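Local structure of hydrolase, isochorismatase family (Pseudomonas putida, 4L07) at residues A[55-58]-A[59-63]; A[78-81]-A[82-85]; A[101-104]-A[105-109]; A[192-196]-A[197-201]. The protein probably hydrolyses the amide bond of maleamate to give maleate and ammonia, as expected of a maleamate amidase of the isochorismatase family. One frame throughout, in Å; residues are numbered along the deposited sequence.

Contact 1 of 4, residues A[55-58]-A[59-63]; sequences CDLA and RALEF
Arg59 folds back along its own helix to reach Asp56, one turn earlier, and the two side chains run alongside each other in one direction. CG lies anti to the backbone N of Arg59 (chi1 -158°) and the chain bends at chi3, which brings NH1 to 3.0 Å from Asp56 OD1. This salt bridge lies in the guanidinium plane but meets the carboxylate on its anti side. Two waters also lie at this edge, in the guanidinium plane: one is shared between Asp56 O and Arg59 NH1, the other bridges Asp56 OD1 and Arg59 NH2. Each charge has a further mate, Lys52 for Asp56 OD2 and Asp111 for Arg59 NH2. Replacing Arg59 by an alanine would probably cost Asp56 OD1 its charged donor and leave Asp111 without this partner, though Lys52 would still pair with OD2. The backbone is equally well served: Arg59 N donates to Cys55 O at 2.8 Å, and Leu61 N to Leu57 O at 3.0 Å. Beside that last bond, Leu57 CD2 packs on Leu61 CD1 (3.7 Å), on the side facing helix 196-207. At the end of the turn Glu62 takes positive phi (64°), its N bonded to Arg59 O at 3.0 Å, while Phe63 N reaches back to Ala58 O at 2.9 Å. Phe63 packs on Pro22 and Val206. Such bonds back into the last turn, with positive phi at Glu62, make the Schellman motif that ends helix 45-60 ahead of strand 65-70.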
loop_
_atom_site.group_PDB
_atom_site.type_symbol
_atom_site.label_atom_id
_atom_site.label_comp_id
_atom_site.label_asym_id
_atom_site.label_seq_id
_atom_site.Cartn_x
_atom_site.Cartn_y
_atom_site.Cartn_z
ATOM N N CYS A 55 4.300 -27.469 3.375
ATOM C CA CYS A 55 5.126 -26.871 2.321
ATOM C C CYS A 55 5.629 -27.919 1.326
ATOM O O CYS A 55 5.580 -27.695 0.117
ATOM C CB CYS A 55 6.300 -26.101 2.922
ATOM S SG CYS A 55 5.829 -24.580 3.785
ATOM N N ASP A 56 6.089 -29.063 1.835
ATOM C CA ASP A 56 6.534 -30.159 0.958
ATOM C C ASP A 56 5.442 -30.624 -0.002
ATOM O O ASP A 56 5.709 -30.845 -1.186
ATOM C CB ASP A 56 7.084 -31.345 1.764
ATOM C CG ASP A 56 8.446 -31.062 2.374
ATOM O OD1 ASP A 56 9.012 -29.975 2.129
ATOM O OD2 ASP A 56 8.965 -31.928 3.110
ATOM N N LEU A 57 4.215 -30.760 0.505
ATOM C CA LEU A 57 3.081 -31.145 -0.329
ATOM C C LEU A 57 2.753 -30.048 -1.345
ATOM O O LEU A 57 2.668 -30.314 -2.542
ATOM C CB LEU A 57 1.843 -31.442 0.526
ATOM C CG LEU A 57 0.831 -32.544 0.156
ATOM C CD1 LEU A 57 -0.570 -32.136 0.585
ATOM C CD2 LEU A 57 0.833 -32.974 -1.308
ATOM N N ALA A 58 2.570 -28.817 -0.862
ATOM C CA ALA A 58 2.229 -27.689 -1.736
ATOM C C ALA A 58 3.252 -27.492 -2.853
ATOM O O ALA A 58 2.883 -27.316 -4.024
ATOM C CB ALA A 58 2.083 -26.408 -0.923
ATOM N N ARG A 59 4.530 -27.527 -2.486
ATOM C CA ARG A 59 5.622 -27.344 -3.439
ATOM C C ARG A 59 5.576 -28.408 -4.535
ATOM O O ARG A 59 5.689 -28.089 -5.721
ATOM C CB ARG A 59 6.972 -27.374 -2.720
ATOM C CG ARG A 59 8.102 -26.690 -3.478
ATOM C CD ARG A 59 9.458 -26.962 -2.840
ATOM N NE ARG A 59 9.648 -26.240 -1.579
ATOM C CZ ARG A 59 9.519 -26.776 -0.366
ATOM N NH1 ARG A 59 9.193 -28.057 -0.225
ATOM N NH2 ARG A 59 9.720 -26.025 0.714
ATOM N N ALA A 60 5.402 -29.662 -4.128
ATOM C CA ALA A 60 5.306 -30.786 -5.058
ATOM C C ALA A 60 4.103 -30.661 -5.993
ATOM O O ALA A 60 4.161 -31.091 -7.145
ATOM C CB ALA A 60 5.265 -32.103 -4.297
ATOM N N LEU A 61 3.024 -30.056 -5.494
ATOM C CA LEU A 61 1.809 -29.828 -6.277
ATOM C C LEU A 61 1.868 -28.545 -7.105
ATOM O O LEU A 61 0.898 -28.192 -7.776
ATOM C CB LEU A 61 0.570 -29.820 -5.370
ATOM C CG LEU A 61 0.206 -31.123 -4.647
ATOM C CD1 LEU A 61 -1.007 -30.916 -3.748
ATOM C CD2 LEU A 61 -0.035 -32.266 -5.626
ATOM N N GLU A 62 3.013 -27.864 -7.051
ATOM C CA GLU A 62 3.261 -26.613 -7.788
ATOM C C GLU A 62 2.365 -25.442 -7.371
ATOM O O GLU A 62 2.026 -24.571 -8.177
ATOM C CB GLU A 62 3.252 -26.847 -9.307
ATOM C CG GLU A 62 4.353 -27.803 -9.750
ATOM C CD GLU A 62 4.295 -28.178 -11.222
ATOM O OE1 GLU A 62 5.240 -28.855 -11.684
ATOM O OE2 GLU A 62 3.321 -27.815 -11.918
ATOM N N PHE A 63 1.992 -25.430 -6.094
ATOM C CA PHE A 63 1.329 -24.276 -5.493
ATOM C C PHE A 63 2.415 -23.393 -4.887
ATOM O O PHE A 63 3.409 -23.914 -4.362
ATOM C CB PHE A 63 0.350 -24.703 -4.395
ATOM C CG PHE A 63 -0.718 -25.655 -4.854
ATOM C CD1 PHE A 63 -1.289 -25.542 -6.123
ATOM C CD2 PHE A 63 -1.185 -26.648 -3.996
ATOM C CE1 PHE A 63 -2.281 -26.423 -6.537
ATOM C CE2 PHE A 63 -2.181 -27.525 -4.403
ATOM C CZ PHE A 63 -2.728 -27.411 -5.674
HETATM O O HOH W 1 8.392 -30.442 -1.956
HETATM O O HOH W 2 9.272 -27.351 3.226
#

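Contact 2 of 4, residues A[78-81]-A[82-85]; sequences PMLP and WLEK
Leu80 and Leu83 run alongside each other in one direction across the start of a short helix. The innermost contact is between Leu80 CB and Leu83 CD2, which at 3.3 Å are closer than carbon atoms usually pack. With CG of Leu83 anti to its carbonyl carbon (chi1 -65°) and chi2 at -46°, the CD2 branch is carried back over the preceding loop, where it also comes within 3.9 Å of Leu80 CD1. The backbone bond from Leu83 N to Leu80 O, 3.1 Å long and with the donor above the carbonyl plane, holds the two residues in one tight turn, consistent with this closeness. One residue on, Glu84 N bonds to Pro81 O at 3.0 Å, again from well out of the carbonyl plane. Pro81 O has a second donor in a water 2.8 Å away, which also donates to Glu84 OE1 at 2.7 Å and so ties the carboxylate to the helix start. Glu84 reaches outward on an extended chain to Ser17 and Lys163 of the second subunit. Lys85 follows it across the same boundary, its NZ meeting Asn14, Gln187 and Asp192 of that subunit. Within the chain, Trp82 and Leu83 pack against Tyr72 and Met89; Trp82 also meets Val158 of the second subunit, and Leu80 touches Leu130 of the third. A sulfate ion, probably picked up from the crystallisation medium, lies about 4 Å from the Trp82 side chain. This is an N-terminal helix turn with a proline just before it, opening helix 82-85 at the subunit interfaces of a four-chain assembly.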
loop_
_atom_site.group_PDB
_atom_site.type_symbol
_atom_site.label_atom_id
_atom_site.label_comp_id
_atom_site.label_asym_id
_atom_site.label_seq_id
_atom_site.Cartn_x
_atom_site.Cartn_y
_atom_site.Cartn_z
ATOM N N PRO A 78 16.891 3.527 13.456
ATOM C CA PRO A 78 16.336 4.755 14.037
ATOM C C PRO A 78 15.157 5.361 13.266
ATOM O O PRO A 78 14.478 6.247 13.786
ATOM C CB PRO A 78 17.533 5.719 14.048
ATOM C CG PRO A 78 18.447 5.204 12.991
ATOM C CD PRO A 78 18.281 3.712 12.994
ATOM N N MET A 79 14.912 4.874 12.052
ATOM C CA MET A 79 13.862 5.423 11.193
ATOM C C MET A 79 12.476 4.830 11.448
ATOM O O MET A 79 11.472 5.434 11.071
ATOM C CB MET A 79 14.216 5.215 9.719
ATOM C CG MET A 79 15.576 5.750 9.314
ATOM S SD MET A 79 15.716 5.742 7.517
ATOM C CE MET A 79 17.343 6.452 7.309
ATOM N N LEU A 80 12.420 3.646 12.049
ATOM C CA LEU A 80 11.153 2.915 12.163
ATOM C C LEU A 80 10.654 2.850 13.610
ATOM O O LEU A 80 11.270 2.189 14.454
ATOM C CB LEU A 80 11.285 1.508 11.576
ATOM C CG LEU A 80 11.620 1.367 10.090
ATOM C CD1 LEU A 80 12.122 -0.036 9.781
ATOM C CD2 LEU A 80 10.423 1.736 9.215
ATOM N N PRO A 81 9.532 3.533 13.902
ATOM C CA PRO A 81 9.072 3.603 15.287
ATOM C C PRO A 81 8.634 2.266 15.888
ATOM O O PRO A 81 8.578 2.158 17.106
ATOM C CB PRO A 81 7.905 4.598 15.236
ATOM C CG PRO A 81 7.443 4.568 13.822
ATOM C CD PRO A 81 8.681 4.335 12.999
ATOM N N TRP A 82 8.340 1.256 15.065
ATOM C CA TRP A 82 8.037 -0.065 15.623
ATOM C C TRP A 82 9.168 -0.575 16.488
ATOM O O TRP A 82 8.935 -1.226 17.514
ATOM C CB TRP A 82 7.670 -1.070 14.535
ATOM C CG TRP A 82 7.247 -2.403 15.097
ATOM C CD1 TRP A 82 6.269 -2.648 16.062
ATOM C CD2 TRP A 82 7.769 -3.721 14.735
ATOM N NE1 TRP A 82 6.166 -3.991 16.327
ATOM C CE2 TRP A 82 7.037 -4.692 15.558
ATOM C CE3 TRP A 82 8.738 -4.180 13.846
ATOM C CZ2 TRP A 82 7.286 -6.056 15.483
ATOM C CZ3 TRP A 82 8.973 -5.559 13.774
ATOM C CH2 TRP A 82 8.263 -6.473 14.574
ATOM N N LEU A 83 10.400 -0.252 16.096
ATOM C CA LEU A 83 11.596 -0.690 16.832
ATOM C C LEU A 83 11.827 0.058 18.151
ATOM O O LEU A 83 12.633 -0.380 18.981
ATOM C CB LEU A 83 12.843 -0.623 15.938
ATOM C CG LEU A 83 12.935 -1.536 14.707
ATOM C CD1 LEU A 83 12.536 -2.968 15.025
ATOM C CD2 LEU A 83 12.075 -1.013 13.575
ATOM N N GLU A 84 11.126 1.178 18.340
ATOM C CA GLU A 84 11.094 1.850 19.642
ATOM C C GLU A 84 10.295 1.017 20.654
ATOM O O GLU A 84 10.752 0.801 21.782
ATOM C CB GLU A 84 10.513 3.262 19.514
ATOM C CG GLU A 84 10.304 3.983 20.840
ATOM C CD GLU A 84 9.704 5.365 20.663
ATOM O OE1 GLU A 84 8.704 5.497 19.928
ATOM O OE2 GLU A 84 10.234 6.323 21.259
ATOM N N LYS A 85 9.118 0.542 20.244
ATOM C CA LYS A 85 8.293 -0.342 21.079
ATOM C C LYS A 85 8.895 -1.739 21.210
ATOM O O LYS A 85 9.077 -2.251 22.322
ATOM C CB LYS A 85 6.864 -0.479 20.518
ATOM C CG LYS A 85 5.940 0.713 20.732
ATOM C CD LYS A 85 5.657 1.029 22.202
ATOM C CE LYS A 85 5.151 -0.167 22.998
ATOM N NZ LYS A 85 4.783 0.221 24.389
HETATM O O HOH W 3 6.919 3.775 18.753
#

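Contact 3 of 4, residues A[101-104]-A[105-109]; sequences IDMA and TGIQP
An Asx turn at Asp102 runs directly into an ST turn at Thr105, shaping the loop that leads from helix 82-85 to strand 112-116. In the first, Ala104 N donates to Asp102 OD1 at 2.9 Å, while OD2 is held by Thr34. Asp102 O is gripped twice by one residue: Thr105 N comes from above the carbonyl plane, and Thr105 OG1, 2.7 Å away, lies nearly along the C=O axis. The hydroxyl sits between the backbone N and carbonyl carbon of its own residue (chi1 63°), where it can both donate back to Asp102 O and accept from Ile107 N at 3.2 Å. A valine in its place would probably cost Asp102 O one of its two donors and leave Ile107 N without this acceptor, freeing the turn to shift. Spanning the junction of the two turns, Gly106 N bonds to Met103 O at 2.9 Å, and Gly106 has a positive phi (76°). After this turn Ile107 crosses Ile101 at about a right angle; both pack on Phe67 of strand 65-70. Met103, bent at chi2 and chi3, brings its sulfur across Ile107, with SD 4.1 Å from Ile107 CG2; the CD1 methyl of Ile107 rests 3.8 Å from Ile101 CG2.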
loop_
_atom_site.group_PDB
_atom_site.type_symbol
_atom_site.label_atom_id
_atom_site.label_comp_id
_atom_site.label_asym_id
_atom_site.label_seq_id
_atom_site.Cartn_x
_atom_site.Cartn_y
_atom_site.Cartn_z
ATOM N N ILE A 101 16.225 -18.277 7.475
ATOM C CA ILE A 101 15.080 -19.163 7.654
ATOM C C ILE A 101 15.575 -20.451 8.302
ATOM O O ILE A 101 16.580 -21.018 7.873
ATOM C CB ILE A 101 14.358 -19.451 6.314
ATOM C CG1 ILE A 101 13.887 -18.141 5.644
ATOM C CG2 ILE A 101 13.186 -20.410 6.503
ATOM C CD1 ILE A 101 12.987 -17.268 6.505
ATOM N N ASP A 102 14.884 -20.886 9.350
ATOM C CA ASP A 102 15.255 -22.106 10.064
ATOM C C ASP A 102 15.165 -23.321 9.132
ATOM O O ASP A 102 14.141 -23.544 8.485
ATOM C CB ASP A 102 14.361 -22.277 11.297
ATOM C CG ASP A 102 14.879 -23.329 12.265
ATOM O OD1 ASP A 102 15.391 -24.366 11.801
ATOM O OD2 ASP A 102 14.765 -23.117 13.493
ATOM N N MET A 103 16.243 -24.104 9.069
ATOM C CA MET A 103 16.291 -25.278 8.188
ATOM C C MET A 103 15.233 -26.341 8.504
ATOM O O MET A 103 14.878 -27.133 7.634
ATOM C CB MET A 103 17.699 -25.898 8.159
ATOM C CG MET A 103 18.680 -25.196 7.226
ATOM S SD MET A 103 18.111 -24.981 5.516
ATOM C CE MET A 103 18.048 -26.668 4.907
ATOM N N ALA A 104 14.724 -26.337 9.739
ATOM C CA ALA A 104 13.665 -27.258 10.165
ATOM C C ALA A 104 12.357 -27.083 9.388
ATOM O O ALA A 104 11.500 -27.965 9.400
ATOM C CB ALA A 104 13.418 -27.128 11.668
ATOM N N THR A 105 12.210 -25.945 8.711
ATOM C CA THR A 105 11.049 -25.695 7.860
ATOM C C THR A 105 11.142 -26.488 6.558
ATOM O O THR A 105 10.148 -26.641 5.849
ATOM C CB THR A 105 10.943 -24.213 7.469
ATOM O OG1 THR A 105 12.091 -23.849 6.690
ATOM C CG2 THR A 105 10.858 -23.337 8.705
ATOM N N GLY A 106 12.348 -26.959 6.243
ATOM C CA GLY A 106 12.611 -27.670 5.001
ATOM C C GLY A 106 12.689 -26.753 3.793
ATOM O O GLY A 106 12.544 -27.207 2.662
ATOM N N ILE A 107 12.911 -25.460 4.024
ATOM C CA ILE A 107 13.083 -24.495 2.926
ATOM C C ILE A 107 14.121 -24.991 1.911
ATOM O O ILE A 107 15.168 -25.532 2.285
ATOM C CB ILE A 107 13.444 -23.076 3.452
ATOM C CG1 ILE A 107 13.494 -22.056 2.301
ATOM C CG2 ILE A 107 14.722 -23.095 4.292
ATOM C CD1 ILE A 107 13.640 -20.616 2.752
ATOM N N GLN A 108 13.809 -24.817 0.632
ATOM C CA GLN A 108 14.679 -25.257 -0.461
ATOM C C GLN A 108 15.158 -24.037 -1.236
ATOM O O GLN A 108 14.523 -22.984 -1.156
ATOM C CB GLN A 108 13.911 -26.192 -1.393
ATOM C CG GLN A 108 13.378 -27.442 -0.711
ATOM C CD GLN A 108 12.654 -28.374 -1.662
ATOM O OE1 GLN A 108 12.575 -28.123 -2.866
ATOM N NE2 GLN A 108 12.113 -29.454 -1.122
ATOM N N PRO A 109 16.279 -24.168 -1.981
ATOM C CA PRO A 109 16.817 -23.064 -2.762
ATOM C C PRO A 109 15.792 -22.360 -3.661
ATOM O O PRO A 109 15.899 -21.144 -3.842
ATOM C CB PRO A 109 17.898 -23.740 -3.607
ATOM C CG PRO A 109 18.423 -24.810 -2.704
ATOM C CD PRO A 109 17.229 -25.305 -1.933
#

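Contact 4 of 4, residues A[192-196]-A[197-201]; sequences DVTDS and DDILK
The backbone leaves strand 192-194 extended and turns at Asp195 into helix 196-207, whose first bonds run from Ile199 N to Asp195 O (3.1 Å) and from Leu200 N to Ser196 O (2.8 Å). Asp195 is the N-cap. Its CG stands between its own backbone N and carbonyl carbon (chi1 63°), which swings OD2 forward to accept from Asp198 N at 3.1 Å, almost in line with the CG-OD2 bond and with an almost straight N-H (165°). A negative group at this end is likely to be steadied by the helix dipole and fills an acceptor role for an amide that has no preceding turn to bond to. Ser196 OG, in the first turn, bonds to Asp169 on strand 163-172. Outside the cap, Thr194 and Asp198 cross at about a right angle. The threonine hydroxyl donates to the carboxylate on its anti side, and the same oxygen of Asp198 also meets Arg18, so one atom is shared between a neutral donor and a charge. The charged oxygens Asp195 OD2 and Asp198 OD1 stay 5.2 Å apart, and their separate donors probably ease the like charges. Ile199 packs on Leu165 and Ile54, its CD1 lying 3.9 Å from Thr194 CG2. Of the two side-chain bonds across the contact, the shorter joins strand to helix, Thr194 OG1 to Asp198 OD1 at 2.6 Å.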
loop_
_atom_site.group_PDB
_atom_site.type_symbol
_atom_site.label_atom_id
_atom_site.label_comp_id
_atom_site.label_asym_id
_atom_site.label_seq_id
_atom_site.Cartn_x
_atom_site.Cartn_y
_atom_site.Cartn_z
ATOM N N ASP A 192 -10.436 -19.077 8.645
ATOM C CA ASP A 192 -10.771 -20.325 9.323
ATOM C C ASP A 192 -9.561 -20.929 10.024
ATOM O O ASP A 192 -8.552 -21.247 9.383
ATOM C CB ASP A 192 -11.399 -21.332 8.346
ATOM C CG ASP A 192 -12.920 -21.205 8.262
ATOM O OD1 ASP A 192 -13.499 -20.393 9.016
ATOM O OD2 ASP A 192 -13.541 -21.918 7.440
ATOM N N VAL A 193 -9.677 -21.077 11.343
ATOM C CA VAL A 193 -8.680 -21.763 12.155
ATOM C C VAL A 193 -8.958 -23.260 12.083
ATOM O O VAL A 193 -10.080 -23.714 12.329
ATOM C CB VAL A 193 -8.685 -21.268 13.622
ATOM C CG1 VAL A 193 -7.644 -22.002 14.459
ATOM C CG2 VAL A 193 -8.447 -19.766 13.677
ATOM N N THR A 194 -7.922 -24.016 11.771
ATOM C CA THR A 194 -8.036 -25.443 11.542
ATOM C C THR A 194 -6.722 -26.108 11.943
ATOM O O THR A 194 -6.070 -25.617 12.832
ATOM C CB THR A 194 -8.493 -25.766 10.108
ATOM O OG1 THR A 194 -8.678 -27.177 9.962
ATOM C CG2 THR A 194 -7.508 -25.241 9.080
ATOM N N ASP A 195 -6.403 -27.267 11.379
ATOM C CA ASP A 195 -5.123 -27.924 11.676
ATOM C C ASP A 195 -4.438 -28.458 10.417
ATOM O O ASP A 195 -5.046 -28.495 9.343
ATOM C CB ASP A 195 -5.267 -29.010 12.765
ATOM C CG ASP A 195 -6.179 -30.164 12.360
ATOM O OD1 ASP A 195 -6.603 -30.910 13.267
ATOM O OD2 ASP A 195 -6.461 -30.362 11.160
ATOM N N SER A 196 -3.178 -28.866 10.558
ATOM C CA SER A 196 -2.364 -29.303 9.417
ATOM C C SER A 196 -2.939 -30.527 8.698
ATOM O O SER A 196 -2.890 -30.596 7.472
ATOM C CB SER A 196 -0.906 -29.533 9.826
ATOM O OG SER A 196 -0.787 -30.487 10.867
ATOM N N ASP A 197 -3.488 -31.473 9.463
ATOM C CA ASP A 197 -4.181 -32.639 8.898
ATOM C C ASP A 197 -5.250 -32.245 7.875
ATOM O O ASP A 197 -5.294 -32.803 6.778
ATOM C CB ASP A 197 -4.818 -33.489 10.007
ATOM C CG ASP A 197 -3.829 -34.436 10.671
ATOM O OD1 ASP A 197 -2.678 -34.565 10.198
ATOM O OD2 ASP A 197 -4.218 -35.068 11.678
ATOM N N ASP A 198 -6.104 -31.291 8.250
ATOM C CA ASP A 198 -7.124 -30.729 7.361
ATOM C C ASP A 198 -6.455 -30.135 6.119
ATOM O O ASP A 198 -6.822 -30.476 4.997
ATOM C CB ASP A 198 -7.956 -29.672 8.116
ATOM C CG ASP A 198 -8.956 -28.909 7.224
ATOM O OD1 ASP A 198 -9.686 -28.054 7.769
ATOM O OD2 ASP A 198 -9.035 -29.128 5.998
ATOM N N ILE A 199 -5.470 -29.261 6.326
ATOM C CA ILE A 199 -4.779 -28.599 5.216
ATOM C C ILE A 199 -4.235 -29.617 4.214
ATOM O O ILE A 199 -4.467 -29.492 3.014
ATOM C CB ILE A 199 -3.651 -27.656 5.710
ATOM C CG1 ILE A 199 -4.226 -26.515 6.570
ATOM C CG2 ILE A 199 -2.838 -27.099 4.541
ATOM C CD1 ILE A 199 -5.278 -25.658 5.886
ATOM N N LEU A 200 -3.537 -30.630 4.721
ATOM C CA LEU A 200 -2.906 -31.640 3.863
ATOM C C LEU A 200 -3.928 -32.375 2.998
ATOM O O LEU A 200 -3.732 -32.513 1.794
ATOM C CB LEU A 200 -2.087 -32.632 4.697
ATOM C CG LEU A 200 -0.842 -32.104 5.413
ATOM C CD1 LEU A 200 -0.361 -33.120 6.442
ATOM C CD2 LEU A 200 0.274 -31.735 4.437
ATOM N N LYS A 201 -5.020 -32.821 3.621
ATOM C CA LYS A 201 -6.110 -33.497 2.920
ATOM C C LYS A 201 -6.729 -32.569 1.879
ATOM O O LYS A 201 -6.996 -32.984 0.750
ATOM C CB LYS A 201 -7.164 -33.979 3.928
ATOM C CG LYS A 201 -8.335 -34.747 3.334
ATOM C CD LYS A 201 -9.291 -35.205 4.426
ATOM C CE LYS A 201 -10.623 -35.674 3.859
ATOM N NZ LYS A 201 -10.520 -37.011 3.211
#

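All four contacts are local, yet their chemistry follows their place. Contacts 1 and 4 lie at opposite kinds of helix end, a Schellman end on helix 45-60 and an aspartate cap on helix 196-207, and they touch where Leu57 CD1 packs on Leu200 O at 3.4 Å. Contact 3 meets contact 1 from another direction, with Arg59 CD 3.3 Å from Gln108 OE1. Contacts 1, 3 and 4 are partly buried, but salt bridges and waters serve contact 1, whereas a hydroxyl and a carboxylate within the loop shape contact 3. Contact 2 stands apart, its centre about 37 Å from that of contact 1, and is buried, with two other subunits packing on it. Even so, its Lys85 pairs with Asp192, a residue of range 192-196, in the second subunit.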